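Local coordinates for tannase (Fusobacterium nucleatum subsp. nucleatum ATCC 25586, PDB 6YQ4), which is a tannase that probably acts as a hydrolase on gallotannins, has an alpha/beta-hydrolase fold and binds a magnesium ion, at residues S172-A177 with M421-Y426; D198-V203 with T431-W436; Y229-F234 with S251-N256; A218-Y223 with G347-S352; D88-G93 with S100-L105. All coordinates share one frame; numbering follows the deposited sequence.

Interaction 1. Residues S172-A177 with M421-Y426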
# COMPACT_ATOMS: atom_id res chain seq x y z
N SER A 172 -4.38 2.73 -0.18
CA SER A 172 -4.26 4.14 0.16
C SER A 172 -3.76 4.96 -1.04
O SER A 172 -4.37 5.97 -1.42
CB SER A 172 -3.34 4.28 1.38
OG SER A 172 -2.82 5.57 1.47
N ALA A 173 -2.72 4.47 -1.72
CA ALA A 173 -2.22 5.15 -2.93
C ALA A 173 -3.27 5.18 -4.03
O ALA A 173 -3.48 6.21 -4.68
CB ALA A 173 -0.95 4.47 -3.42
N LEU A 174 -3.91 4.02 -4.31
CA LEU A 174 -5.03 3.97 -5.25
C LEU A 174 -6.11 5.00 -4.91
O LEU A 174 -6.70 5.60 -5.81
CB LEU A 174 -5.66 2.58 -5.23
CG LEU A 174 -5.70 1.63 -6.41
CD1 LEU A 174 -6.77 0.57 -6.14
CD2 LEU A 174 -5.94 2.34 -7.74
N LEU A 175 -6.45 5.13 -3.63
CA LEU A 175 -7.50 6.07 -3.21
C LEU A 175 -7.13 7.50 -3.57
O LEU A 175 -7.99 8.31 -3.94
CB LEU A 175 -7.72 5.93 -1.71
CG LEU A 175 -9.02 6.36 -1.05
CD1 LEU A 175 -10.21 5.54 -1.50
CD2 LEU A 175 -8.83 6.28 0.45
N GLY A 176 -5.84 7.84 -3.47
CA GLY A 176 -5.38 9.15 -3.90
C GLY A 176 -5.30 9.32 -5.40
O GLY A 176 -5.40 10.44 -5.91
N ALA A 177 -5.14 8.22 -6.15
CA ALA A 177 -4.88 8.36 -7.57
C ALA A 177 -6.13 8.39 -8.41
O ALA A 177 -6.12 9.02 -9.47
CB ALA A 177 -3.99 7.23 -8.09
N MET A 421 -7.00 -1.66 -10.18
CA MET A 421 -6.17 -1.90 -9.01
C MET A 421 -4.84 -1.18 -9.09
O MET A 421 -4.06 -1.28 -8.14
CB MET A 421 -5.91 -3.40 -8.79
CG MET A 421 -7.15 -4.24 -8.54
SD MET A 421 -8.10 -3.62 -7.16
CE MET A 421 -6.86 -3.46 -5.83
N ASN A 422 -4.56 -0.49 -10.20
CA ASN A 422 -3.22 0.07 -10.44
C ASN A 422 -3.21 1.59 -10.50
O ASN A 422 -3.67 2.17 -11.49
CB ASN A 422 -2.63 -0.50 -11.72
CG ASN A 422 -1.17 -0.12 -11.89
OD1 ASN A 422 -0.59 0.56 -11.04
ND2 ASN A 422 -0.56 -0.57 -12.98
N PRO A 423 -2.68 2.28 -9.48
CA PRO A 423 -2.65 3.75 -9.52
C PRO A 423 -1.96 4.32 -10.74
O PRO A 423 -2.28 5.46 -11.13
CB PRO A 423 -1.88 4.12 -8.24
CG PRO A 423 -1.88 3.00 -7.41
CD PRO A 423 -2.07 1.75 -8.26
N MET A 424 -1.06 3.57 -11.38
CA MET A 424 -0.33 4.09 -12.55
C MET A 424 -1.27 4.58 -13.65
O MET A 424 -1.00 5.61 -14.28
CB MET A 424 0.61 3.03 -13.10
CG MET A 424 1.71 2.65 -12.15
SD MET A 424 2.73 4.06 -11.66
CE MET A 424 3.56 4.33 -13.21
N TYR A 425 -2.37 3.88 -13.90
CA TYR A 425 -3.24 4.30 -14.99
C TYR A 425 -4.11 5.50 -14.63
O TYR A 425 -4.90 5.95 -15.47
CB TYR A 425 -4.15 3.16 -15.46
CG TYR A 425 -3.41 1.89 -15.80
CD1 TYR A 425 -2.64 1.80 -16.94
CD2 TYR A 425 -3.49 0.79 -14.96
CE1 TYR A 425 -1.95 0.63 -17.26
CE2 TYR A 425 -2.80 -0.38 -15.25
CZ TYR A 425 -2.04 -0.45 -16.40
OH TYR A 425 -1.37 -1.61 -16.68
N TYR A 426 -4.01 6.02 -13.41
CA TYR A 426 -4.89 7.10 -12.98
C TYR A 426 -4.16 8.39 -12.63
O TYR A 426 -4.80 9.43 -12.50
CB TYR A 426 -5.74 6.66 -11.77
CG TYR A 426 -6.73 5.53 -12.07
CD1 TYR A 426 -8.00 5.80 -12.57
CD2 TYR A 426 -6.38 4.21 -11.84
CE1 TYR A 426 -8.90 4.78 -12.83
CE2 TYR A 426 -7.27 3.18 -12.11
CZ TYR A 426 -8.52 3.47 -12.60
OH TYR A 426 -9.38 2.43 -12.84

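Interaction 2. Residues D198-V203 with T431-W436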
# COMPACT_ATOMS: atom_id res chain seq x y z
N ASP A 198 -15.20 10.71 -3.60
CA ASP A 198 -14.22 9.86 -2.95
C ASP A 198 -12.77 10.34 -3.10
O ASP A 198 -11.85 9.61 -2.71
CB ASP A 198 -14.36 8.41 -3.45
CG ASP A 198 -14.35 8.31 -4.96
OD1 ASP A 198 -13.36 8.78 -5.57
OD2 ASP A 198 -15.30 7.73 -5.55
N ASP A 199 -12.54 11.55 -3.61
CA ASP A 199 -11.18 12.08 -3.63
C ASP A 199 -10.73 12.42 -2.21
O ASP A 199 -11.55 12.75 -1.35
CB ASP A 199 -11.11 13.31 -4.53
CG ASP A 199 -11.93 14.46 -4.01
OD1 ASP A 199 -13.17 14.31 -3.92
OD2 ASP A 199 -11.33 15.51 -3.67
N ILE A 200 -9.42 12.30 -1.96
CA ILE A 200 -8.89 12.51 -0.62
C ILE A 200 -7.82 13.60 -0.64
O ILE A 200 -7.37 14.05 -1.69
CB ILE A 200 -8.35 11.22 0.03
CG1 ILE A 200 -7.22 10.62 -0.78
CG2 ILE A 200 -9.45 10.20 0.17
CD1 ILE A 200 -6.45 9.63 -0.00
N PHE A 201 -7.42 14.03 0.57
CA PHE A 201 -6.52 15.16 0.68
C PHE A 201 -5.05 14.75 0.57
O PHE A 201 -4.25 15.46 -0.05
CB PHE A 201 -6.77 15.92 1.99
CG PHE A 201 -5.86 17.11 2.20
CD1 PHE A 201 -6.08 18.31 1.52
CD2 PHE A 201 -4.77 17.03 3.05
CE1 PHE A 201 -5.23 19.42 1.71
CE2 PHE A 201 -3.91 18.11 3.23
CZ PHE A 201 -4.15 19.32 2.56
N ALA A 202 -4.67 13.61 1.15
CA ALA A 202 -3.27 13.21 1.13
C ALA A 202 -3.19 11.70 1.35
O ALA A 202 -4.05 11.11 1.98
CB ALA A 202 -2.46 13.95 2.19
N VAL A 203 -2.14 11.10 0.80
CA VAL A 203 -1.90 9.67 0.85
C VAL A 203 -0.63 9.44 1.65
O VAL A 203 0.39 10.09 1.40
CB VAL A 203 -1.74 9.07 -0.56
CG1 VAL A 203 -1.24 7.65 -0.47
CG2 VAL A 203 -3.01 9.11 -1.31
N THR A 431 -4.73 14.79 -11.24
CA THR A 431 -5.02 14.08 -10.01
C THR A 431 -5.16 15.09 -8.88
O THR A 431 -4.33 15.99 -8.74
CB THR A 431 -3.90 13.06 -9.72
OG1 THR A 431 -3.95 12.04 -10.71
CG2 THR A 431 -4.09 12.42 -8.36
N SER A 432 -6.27 14.98 -8.14
CA SER A 432 -6.64 16.03 -7.20
C SER A 432 -5.90 15.93 -5.88
O SER A 432 -5.76 16.94 -5.18
CB SER A 432 -8.17 16.03 -6.95
OG SER A 432 -8.68 14.79 -6.48
N THR A 433 -5.44 14.74 -5.51
CA THR A 433 -4.71 14.58 -4.26
C THR A 433 -3.30 15.15 -4.43
O THR A 433 -2.51 14.63 -5.23
CB THR A 433 -4.66 13.11 -3.84
OG1 THR A 433 -6.00 12.64 -3.64
CG2 THR A 433 -3.89 12.94 -2.56
N LYS A 434 -2.98 16.20 -3.67
CA LYS A 434 -1.69 16.86 -3.86
C LYS A 434 -0.55 16.16 -3.12
O LYS A 434 0.57 16.09 -3.65
CB LYS A 434 -1.78 18.33 -3.42
CG LYS A 434 -1.15 19.33 -4.42
CD LYS A 434 -1.22 20.80 -3.91
CE LYS A 434 0.18 21.37 -3.59
NZ LYS A 434 0.15 22.85 -3.27
N TYR A 435 -0.78 15.65 -1.92
CA TYR A 435 0.32 15.27 -1.02
C TYR A 435 0.42 13.76 -0.82
O TYR A 435 -0.59 13.08 -0.61
CB TYR A 435 0.14 15.96 0.33
CG TYR A 435 -0.04 17.45 0.24
CD1 TYR A 435 1.04 18.29 0.01
CD2 TYR A 435 -1.30 18.02 0.39
CE1 TYR A 435 0.89 19.65 -0.08
CE2 TYR A 435 -1.48 19.37 0.32
CZ TYR A 435 -0.37 20.19 0.07
OH TYR A 435 -0.50 21.55 0.01
N TRP A 436 1.65 13.26 -0.86
CA TRP A 436 1.96 11.83 -0.91
C TRP A 436 3.20 11.57 -0.09
O TRP A 436 4.23 12.21 -0.32
CB TRP A 436 2.21 11.34 -2.36
CG TRP A 436 1.03 11.57 -3.26
CD1 TRP A 436 0.56 12.79 -3.72
CD2 TRP A 436 0.16 10.58 -3.79
NE1 TRP A 436 -0.56 12.59 -4.50
CE2 TRP A 436 -0.82 11.24 -4.55
CE3 TRP A 436 0.10 9.18 -3.68
CZ2 TRP A 436 -1.83 10.55 -5.22
CZ3 TRP A 436 -0.89 8.50 -4.36
CH2 TRP A 436 -1.85 9.18 -5.11
O HOH W 1 -8.66 15.40 -3.70
O HOH W 2 -8.13 11.11 -3.95
O HOH W 3 -4.95 17.36 -1.64

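Interaction 3. Residues Y229-F234 with S251-N256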
# COMPACT_ATOMS: atom_id res chain seq x y z
N TYR A 229 17.21 -18.27 -1.89
CA TYR A 229 16.17 -17.45 -1.28
C TYR A 229 15.98 -17.82 0.19
O TYR A 229 16.48 -18.85 0.67
CB TYR A 229 14.83 -17.60 -2.03
CG TYR A 229 14.33 -19.04 -2.11
CD1 TYR A 229 14.73 -19.88 -3.14
CD2 TYR A 229 13.46 -19.56 -1.16
CE1 TYR A 229 14.29 -21.19 -3.21
CE2 TYR A 229 13.00 -20.85 -1.22
CZ TYR A 229 13.42 -21.67 -2.25
OH TYR A 229 12.98 -22.97 -2.31
N SER A 230 15.25 -16.95 0.90
CA SER A 230 14.69 -17.26 2.21
C SER A 230 13.59 -16.25 2.51
O SER A 230 13.76 -15.05 2.28
CB SER A 230 15.73 -17.26 3.33
OG SER A 230 16.49 -16.08 3.33
N ARG A 231 12.48 -16.75 3.04
CA ARG A 231 11.26 -15.97 3.19
C ARG A 231 10.39 -16.67 4.22
O ARG A 231 10.53 -17.86 4.48
CB ARG A 231 10.50 -15.86 1.86
CG ARG A 231 10.07 -17.25 1.26
CD ARG A 231 9.26 -17.07 -0.04
NE ARG A 231 9.12 -18.32 -0.80
CZ ARG A 231 9.91 -18.70 -1.80
NH1 ARG A 231 10.93 -17.96 -2.17
NH2 ARG A 231 9.68 -19.86 -2.42
N MET A 232 9.46 -15.91 4.78
CA MET A 232 8.44 -16.54 5.59
C MET A 232 7.42 -17.17 4.65
O MET A 232 7.15 -16.65 3.57
CB MET A 232 7.81 -15.54 6.55
CG MET A 232 8.75 -15.26 7.72
SD MET A 232 8.54 -13.71 8.62
CE MET A 232 9.50 -14.09 10.11
N GLU A 233 6.91 -18.33 5.05
CA GLU A 233 5.91 -19.03 4.26
C GLU A 233 4.56 -18.38 4.51
O GLU A 233 4.07 -18.35 5.64
CB GLU A 233 5.90 -20.51 4.63
CG GLU A 233 4.64 -21.26 4.27
CD GLU A 233 4.52 -22.57 5.03
OE1 GLU A 233 3.62 -22.69 5.89
OE2 GLU A 233 5.35 -23.46 4.78
N PHE A 234 3.99 -17.80 3.46
CA PHE A 234 2.62 -17.32 3.48
C PHE A 234 1.77 -18.25 2.63
O PHE A 234 2.25 -18.79 1.63
CB PHE A 234 2.54 -15.86 2.98
CG PHE A 234 3.27 -14.87 3.87
CD1 PHE A 234 3.87 -13.75 3.34
CD2 PHE A 234 3.37 -15.10 5.25
CE1 PHE A 234 4.55 -12.84 4.17
CE2 PHE A 234 4.05 -14.21 6.09
CZ PHE A 234 4.65 -13.08 5.54
N SER A 251 7.31 -19.60 10.56
CA SER A 251 8.29 -20.53 10.03
C SER A 251 8.81 -20.03 8.68
O SER A 251 8.15 -19.26 7.97
CB SER A 251 7.68 -21.93 9.90
OG SER A 251 6.47 -21.88 9.16
N THR A 252 10.01 -20.48 8.33
CA THR A 252 10.75 -19.92 7.22
C THR A 252 11.17 -21.02 6.25
O THR A 252 11.52 -22.12 6.67
CB THR A 252 11.97 -19.12 7.74
OG1 THR A 252 12.50 -18.28 6.71
CG2 THR A 252 13.06 -20.04 8.26
N VAL A 253 11.09 -20.73 4.96
CA VAL A 253 11.52 -21.67 3.92
C VAL A 253 12.72 -21.08 3.19
O VAL A 253 12.80 -19.86 3.00
CB VAL A 253 10.37 -22.01 2.95
CG1 VAL A 253 9.79 -20.78 2.34
CG2 VAL A 253 10.81 -23.01 1.88
N GLN A 254 13.66 -21.94 2.82
CA GLN A 254 14.86 -21.51 2.12
C GLN A 254 15.34 -22.62 1.21
O GLN A 254 15.11 -23.81 1.46
CB GLN A 254 15.98 -21.11 3.09
CG GLN A 254 16.19 -22.07 4.25
CD GLN A 254 15.14 -21.92 5.33
OE1 GLN A 254 14.73 -20.81 5.66
NE2 GLN A 254 14.68 -23.03 5.89
N GLY A 255 16.02 -22.22 0.15
CA GLY A 255 16.53 -23.16 -0.82
C GLY A 255 17.21 -22.41 -1.94
O GLY A 255 17.55 -21.24 -1.80
N ASN A 256 17.40 -23.11 -3.06
CA ASN A 256 18.06 -22.58 -4.24
C ASN A 256 17.12 -22.66 -5.45
O ASN A 256 16.47 -23.68 -5.67
CB ASN A 256 19.35 -23.35 -4.53
CG ASN A 256 20.35 -23.24 -3.41
OD1 ASN A 256 20.74 -24.24 -2.80
ND2 ASN A 256 20.79 -22.02 -3.12

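Interaction 4. Residues A218-Y223 with G347-S352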
# COMPACT_ATOMS: atom_id res chain seq x y z
N ALA A 218 10.15 -6.14 -12.74
CA ALA A 218 10.95 -5.26 -11.91
C ALA A 218 11.70 -6.05 -10.85
O ALA A 218 12.86 -5.75 -10.54
CB ALA A 218 10.07 -4.18 -11.28
N TYR A 219 11.06 -7.09 -10.31
CA TYR A 219 11.69 -7.87 -9.25
C TYR A 219 12.87 -8.68 -9.77
O TYR A 219 13.87 -8.85 -9.07
CB TYR A 219 10.65 -8.79 -8.61
CG TYR A 219 11.03 -9.33 -7.25
CD1 TYR A 219 11.69 -10.55 -7.13
CD2 TYR A 219 10.77 -8.61 -6.09
CE1 TYR A 219 12.04 -11.06 -5.87
CE2 TYR A 219 11.11 -9.11 -4.83
CZ TYR A 219 11.75 -10.34 -4.73
OH TYR A 219 12.10 -10.87 -3.51
N GLU A 220 12.79 -9.15 -11.01
CA GLU A 220 13.89 -9.89 -11.61
C GLU A 220 14.96 -8.97 -12.18
O GLU A 220 16.14 -9.33 -12.17
CB GLU A 220 13.32 -10.81 -12.70
CG GLU A 220 12.41 -11.89 -12.10
CD GLU A 220 13.04 -12.54 -10.88
OE1 GLU A 220 12.32 -12.77 -9.89
OE2 GLU A 220 14.26 -12.84 -10.90
N TRP A 221 14.58 -7.80 -12.68
CA TRP A 221 15.58 -6.78 -12.99
C TRP A 221 16.46 -6.50 -11.77
O TRP A 221 17.69 -6.58 -11.85
CB TRP A 221 14.88 -5.51 -13.46
CG TRP A 221 15.84 -4.41 -13.67
CD1 TRP A 221 16.74 -4.28 -14.67
CD2 TRP A 221 16.02 -3.28 -12.82
NE1 TRP A 221 17.49 -3.14 -14.51
CE2 TRP A 221 17.06 -2.51 -13.37
CE3 TRP A 221 15.43 -2.86 -11.63
CZ2 TRP A 221 17.50 -1.32 -12.79
CZ3 TRP A 221 15.86 -1.68 -11.05
CH2 TRP A 221 16.89 -0.93 -11.63
N MET A 222 15.85 -6.23 -10.62
CA MET A 222 16.62 -6.05 -9.40
C MET A 222 17.39 -7.32 -8.98
O MET A 222 18.59 -7.27 -8.71
CB MET A 222 15.70 -5.60 -8.28
CG MET A 222 16.43 -4.86 -7.18
SD MET A 222 15.49 -3.51 -6.46
CE MET A 222 15.17 -2.60 -7.94
N TYR A 223 16.72 -8.48 -8.93
CA TYR A 223 17.27 -9.61 -8.18
C TYR A 223 17.73 -10.78 -9.05
O TYR A 223 17.99 -11.87 -8.52
CB TYR A 223 16.25 -10.06 -7.13
CG TYR A 223 16.09 -9.04 -6.05
CD1 TYR A 223 14.92 -8.30 -5.94
CD2 TYR A 223 17.13 -8.77 -5.16
CE1 TYR A 223 14.77 -7.33 -4.97
CE2 TYR A 223 16.99 -7.77 -4.18
CZ TYR A 223 15.81 -7.07 -4.09
OH TYR A 223 15.64 -6.10 -3.14
N GLY A 347 21.85 -9.67 0.58
CA GLY A 347 21.05 -10.65 1.28
C GLY A 347 20.69 -11.82 0.37
O GLY A 347 21.05 -11.88 -0.80
N ASP A 348 19.95 -12.77 0.94
CA ASP A 348 19.24 -13.75 0.12
C ASP A 348 18.00 -13.10 -0.47
O ASP A 348 17.39 -12.24 0.15
CB ASP A 348 18.79 -14.95 0.95
CG ASP A 348 19.85 -15.99 1.11
OD1 ASP A 348 20.88 -15.98 0.40
OD2 ASP A 348 19.64 -16.85 1.97
N ARG A 349 17.62 -13.52 -1.66
CA ARG A 349 16.37 -13.06 -2.25
C ARG A 349 15.21 -13.59 -1.42
O ARG A 349 15.33 -14.58 -0.71
CB ARG A 349 16.27 -13.51 -3.71
CG ARG A 349 15.06 -14.39 -4.07
CD ARG A 349 15.30 -15.34 -5.26
NE ARG A 349 16.01 -14.73 -6.39
CZ ARG A 349 15.43 -14.33 -7.53
NH1 ARG A 349 16.17 -13.80 -8.49
NH2 ARG A 349 14.12 -14.45 -7.71
N MET A 350 14.06 -12.92 -1.52
CA MET A 350 12.87 -13.36 -0.80
C MET A 350 11.93 -14.19 -1.67
O MET A 350 11.81 -15.40 -1.51
CB MET A 350 12.12 -12.17 -0.24
CG MET A 350 11.20 -12.53 0.87
SD MET A 350 10.02 -11.25 1.24
CE MET A 350 8.49 -12.19 1.38
N LYS A 351 11.22 -13.55 -2.58
CA LYS A 351 10.26 -14.26 -3.40
C LYS A 351 10.97 -14.93 -4.58
O LYS A 351 12.04 -14.51 -5.01
CB LYS A 351 9.17 -13.31 -3.90
CG LYS A 351 8.48 -12.56 -2.77
CD LYS A 351 7.15 -11.99 -3.18
CE LYS A 351 6.45 -11.39 -1.98
NZ LYS A 351 5.33 -10.45 -2.37
N SER A 352 10.36 -16.01 -5.08
CA SER A 352 10.85 -16.75 -6.23
C SER A 352 10.09 -16.36 -7.50
O SER A 352 8.90 -16.05 -7.44
CB SER A 352 10.70 -18.26 -5.99
OG SER A 352 11.23 -18.60 -4.73

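Interaction 5. Residues D88-G93 with S100-L105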
# COMPACT_ATOMS: atom_id res chain seq x y z
N ASP A 88 -9.90 -0.70 12.28
CA ASP A 88 -8.93 -0.59 13.35
C ASP A 88 -9.57 -0.01 14.58
O ASP A 88 -10.58 0.70 14.50
CB ASP A 88 -7.75 0.29 12.94
CG ASP A 88 -6.43 -0.22 13.48
OD1 ASP A 88 -6.46 -0.97 14.48
OD2 ASP A 88 -5.38 0.10 12.90
N THR A 89 -8.98 -0.31 15.74
CA THR A 89 -9.43 0.27 17.00
C THR A 89 -8.33 1.12 17.60
O THR A 89 -7.16 1.07 17.20
CB THR A 89 -9.87 -0.80 18.00
OG1 THR A 89 -8.80 -1.73 18.22
CG2 THR A 89 -11.08 -1.55 17.48
N VAL A 90 -8.74 1.93 18.58
CA VAL A 90 -7.81 2.76 19.34
C VAL A 90 -7.12 1.87 20.36
O VAL A 90 -7.78 1.22 21.17
CB VAL A 90 -8.56 3.91 20.02
CG1 VAL A 90 -7.64 4.62 21.03
CG2 VAL A 90 -9.13 4.88 18.98
N GLY A 91 -5.79 1.83 20.30
CA GLY A 91 -5.02 1.15 21.32
C GLY A 91 -3.53 1.26 21.12
O GLY A 91 -3.03 2.25 20.58
N LEU A 92 -2.79 0.25 21.57
CA LEU A 92 -1.35 0.22 21.44
C LEU A 92 -0.94 -0.80 20.39
O LEU A 92 -1.66 -1.76 20.13
CB LEU A 92 -0.67 -0.13 22.77
CG LEU A 92 -1.29 0.44 24.05
CD1 LEU A 92 -0.68 -0.23 25.29
CD2 LEU A 92 -1.11 1.94 24.09
N GLY A 93 0.23 -0.57 19.77
CA GLY A 93 0.84 -1.56 18.91
C GLY A 93 1.58 -2.64 19.69
O GLY A 93 1.67 -2.63 20.92
N SER A 100 -1.41 4.04 15.64
CA SER A 100 -1.55 5.22 14.80
C SER A 100 -2.82 6.00 15.10
O SER A 100 -2.84 7.23 14.98
CB SER A 100 -1.47 4.81 13.33
OG SER A 100 -2.63 4.12 12.94
N LEU A 101 -3.90 5.30 15.48
CA LEU A 101 -5.16 5.97 15.78
C LEU A 101 -5.09 6.69 17.12
O LEU A 101 -5.62 7.80 17.26
CB LEU A 101 -6.31 4.96 15.80
CG LEU A 101 -6.78 4.35 14.48
CD1 LEU A 101 -5.75 3.37 13.89
CD2 LEU A 101 -8.14 3.68 14.69
N THR A 102 -4.47 6.06 18.12
CA THR A 102 -4.22 6.74 19.39
C THR A 102 -3.32 7.96 19.18
O THR A 102 -3.54 9.02 19.78
CB THR A 102 -3.55 5.79 20.38
OG1 THR A 102 -4.41 4.66 20.64
CG2 THR A 102 -3.22 6.51 21.67
N TYR A 103 -2.28 7.81 18.36
CA TYR A 103 -1.43 8.94 18.02
C TYR A 103 -2.25 10.05 17.37
O TYR A 103 -2.14 11.22 17.76
CB TYR A 103 -0.30 8.47 17.09
CG TYR A 103 0.95 9.31 17.25
CD1 TYR A 103 1.02 10.60 16.70
CD2 TYR A 103 2.05 8.85 17.98
CE1 TYR A 103 2.14 11.40 16.87
CE2 TYR A 103 3.17 9.64 18.15
CZ TYR A 103 3.21 10.93 17.59
OH TYR A 103 4.32 11.73 17.75
N ALA A 104 -3.10 9.69 16.41
CA ALA A 104 -3.92 10.68 15.72
C ALA A 104 -4.81 11.44 16.70
O ALA A 104 -4.87 12.68 16.67
CB ALA A 104 -4.75 10.00 14.63
N LEU A 105 -5.47 10.72 17.61
CA LEU A 105 -6.36 11.37 18.57
C LEU A 105 -5.60 12.32 19.48
O LEU A 105 -6.11 13.40 19.82
CB LEU A 105 -7.11 10.33 19.40
CG LEU A 105 -8.31 9.66 18.73
CD1 LEU A 105 -8.76 8.50 19.60
CD2 LEU A 105 -9.45 10.65 18.48

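Interaction 1. Residues S172-A177 with M421-Y426
M421 meets L174 at the start of 421-426. The M421 chain is bent at chi2 and chi3, and its CE comes 4.0 Å from L174 CD1. The M421 carbonyl oxygen also touches the leucine, with M421 O 3.8 Å from L174 CG. N422 CB points away from the helix. N422 OD1 accepts a hydrogen bond from M424 N at 3.1 Å, which makes an Asx turn, and the donor sits well above the carbonyl plane. N422 ND2 bonds E213 and N211. P423 touches the helix with three ring atoms. Its CD meets L174 CD2 at 3.9 Å, its CG lies over the backbone of L174, and its CB meets A177 CB at 3.8 Å. Y426 follows with its CB 3.3 Å from A177 O. The ring end leads away from the helix, where Y426 OH bonds D183. No hydrogen bond joins the two segments, so the contact is mainly van der Waals packing. Helix 134-148 also packs on L174. Helix 167-177 follows the GxSxG pattern of a probable nucleophile elbow. Here the turn 423-425 packs on that helix within the buried core, consistent with an alpha/beta-hydrolase fold.

Interaction 2. Residues D198-V203 with T431-W436
V203 packs over one face of the W436 indole where two parallel strands of the central alpha/beta-hydrolase sheet start side by side. A202 pairs with Y435 and V203 with W436. V203 CB lies 3.6 Å from W436 CE3. CG1, anti to the backbone N (chi1 169°), also reaches CE3. CG2 stands over the six-membered ring, 3.9 Å from its centroid and 16° off the normal, a CH-pi contact. The opposite side of the sheet carries A202 and Y435, whose CB atoms touch. The F201 ring meets the Y435 ring obliquely, with F201 CZ 3.5 Å from Y435 CE2. Helix 482-493 covers this side through W488 and V492. Before the strands, water takes over part of the pairing. One water donates to D199 OD2 and I200 O and accepts from S432 OG. D199 OD1 forms a salt bridge with R197. A second water links I200 N to T433 OG1, and a third joins F201 O to K434 N. The strand bond V203 N to Y435 O is 2.9 Å. The W436 indole is held by NE1, which donates to T433 O. T433 OG1 itself donates to I200 O at 2.8 Å, from above the carbonyl plane.

Interaction 3. Residues Y229-F234 with S251-N256
The Y229 ring lies with one face on the backbone of G255. G255 N is 3.5 Å above the ring plane, offset toward the rim, and G255 O sits over the same face near CD1. G255 CA makes a CH-pi contact, 4.1 Å from the ring centroid. N256 N and V253 O approach the ring obliquely. The R231 guanidinium is reached obliquely by V253 CG1. R231 and V253 lie side by side and point the same way, with R231 CG 3.7 Å from V253 CG1. R231 NH1 hydrogen-bonds S352 OG and M350 O. On the other side of the two-stranded sheet, S230 CB meets Q254 CB at 3.9 Å. The strands are antiparallel. Y229-G255 and R231-V253 are hydrogen-bonded pairs, S230-Q254 and M232-T252 non-hydrogen-bonded ones. R231 O accepts twice: V253 N lies almost in line with the C=O bond at 3.0 Å, and T252 OG1 comes from above the carbonyl plane at 3.0 Å. The bonds from G255 N to Y229 O and from E233 N to S251 O are weak. The result is an antiparallel two-stranded sheet at the protein surface. Its pairing rests mainly on backbone bonds, and the side chains add a ring over glycine and aliphatic contacts.

Interaction 4. Residues A218-Y223 with G347-S352
R349 grips E220 end-on with two nitrogens in a salt bridge. NH1 donates to OE2 at 3.2 Å, and NH2 donates to OE1 at 3.3 Å. Both carboxylate oxygens use their syn lone pairs. The two flat groups are nearly coplanar, 21° apart. S265 also bonds E220 OE2, and R349 NE bonds V226 O. R349 NH1 also makes a short but poorly angled, weak bond to Y223 O. These R349 contacts hold for one of its two deposited conformers, so the grip may not be permanent. A separate polar point is Y219 OH, which accepts from K351 N at 3.0 Å and also bonds K445 O. Further out, Y223 CB lies over one face of the guanidinium, 4.0 Å from NH1. The Y219 side chain crosses that of K351 at about a right angle, with Y219 OH 3.8 Å from K351 CB. Y223 CD1 covers one face of the Y219 ring. The contact ties helix 212-223 to the loop 347-352. Helix 259-279 flanks it through L268, and strand 228-232 packs on R349 through Y229.

Interaction 5. Residues D88-G93 with S100-L105
T102 and G91 make the polar centre of this contact, with T102 OG1 donating to G91 O at 2.8 Å. The donor is tilted 21° from the carbonyl plane. Chi1 of T102 (-61°) puts OG1 anti to its own carbonyl carbon, beside G91 O. V90 packs tightly beside this bond. Its CG1 lies 3.3 Å from T102 OG1, and its CG2 meets L105 CD1 at 3.7 Å. The valine side chain crosses those of T102 and L105 at about right angles. L101, one residue before T102, packs on D88 and T89. Its CD2 touches D88 CB at 3.8 Å and also T89 O, while its CD1 comes 3.4 Å from D88 OD2. The carboxylate therefore meets a methyl group here, without a bond across the contact. The helix side is buried, while the loop side is more open. D88, V90 and G91 are partly exposed, and T89 is exposed, its CB pointing away from the helix. N99 braces the turn between the segments: its OD1 accepts from T102 N and its ND2 donates to T89 O. Y29 of strand 26-36 packs on V90 and L105, Y52 of strand 48-54 on V90, and V111 of strand 110-114 on L101 and L105.

Interactions 1 and 2 are buried and touch each other in the alpha/beta core. Helix 167-177 packs on a loop in interaction 1, and the strands beside it pair in interaction 2. The first is mainly apolar, while the second mixes sheet bonds, ring contacts and water. Interactions 3 and 4 also touch, since R231 bonds S352 and M350. Interaction 3 is a surface strand pair held by backbone bonds. Interaction 4 is buried and relies on a salt bridge. Interaction 5 is partly buried and touches none of the others; its nearest neighbour by centre is interaction 2, about 22 Å away. It joins a loop to helix 100-106 with one threonine hydrogen bond and apolar packing.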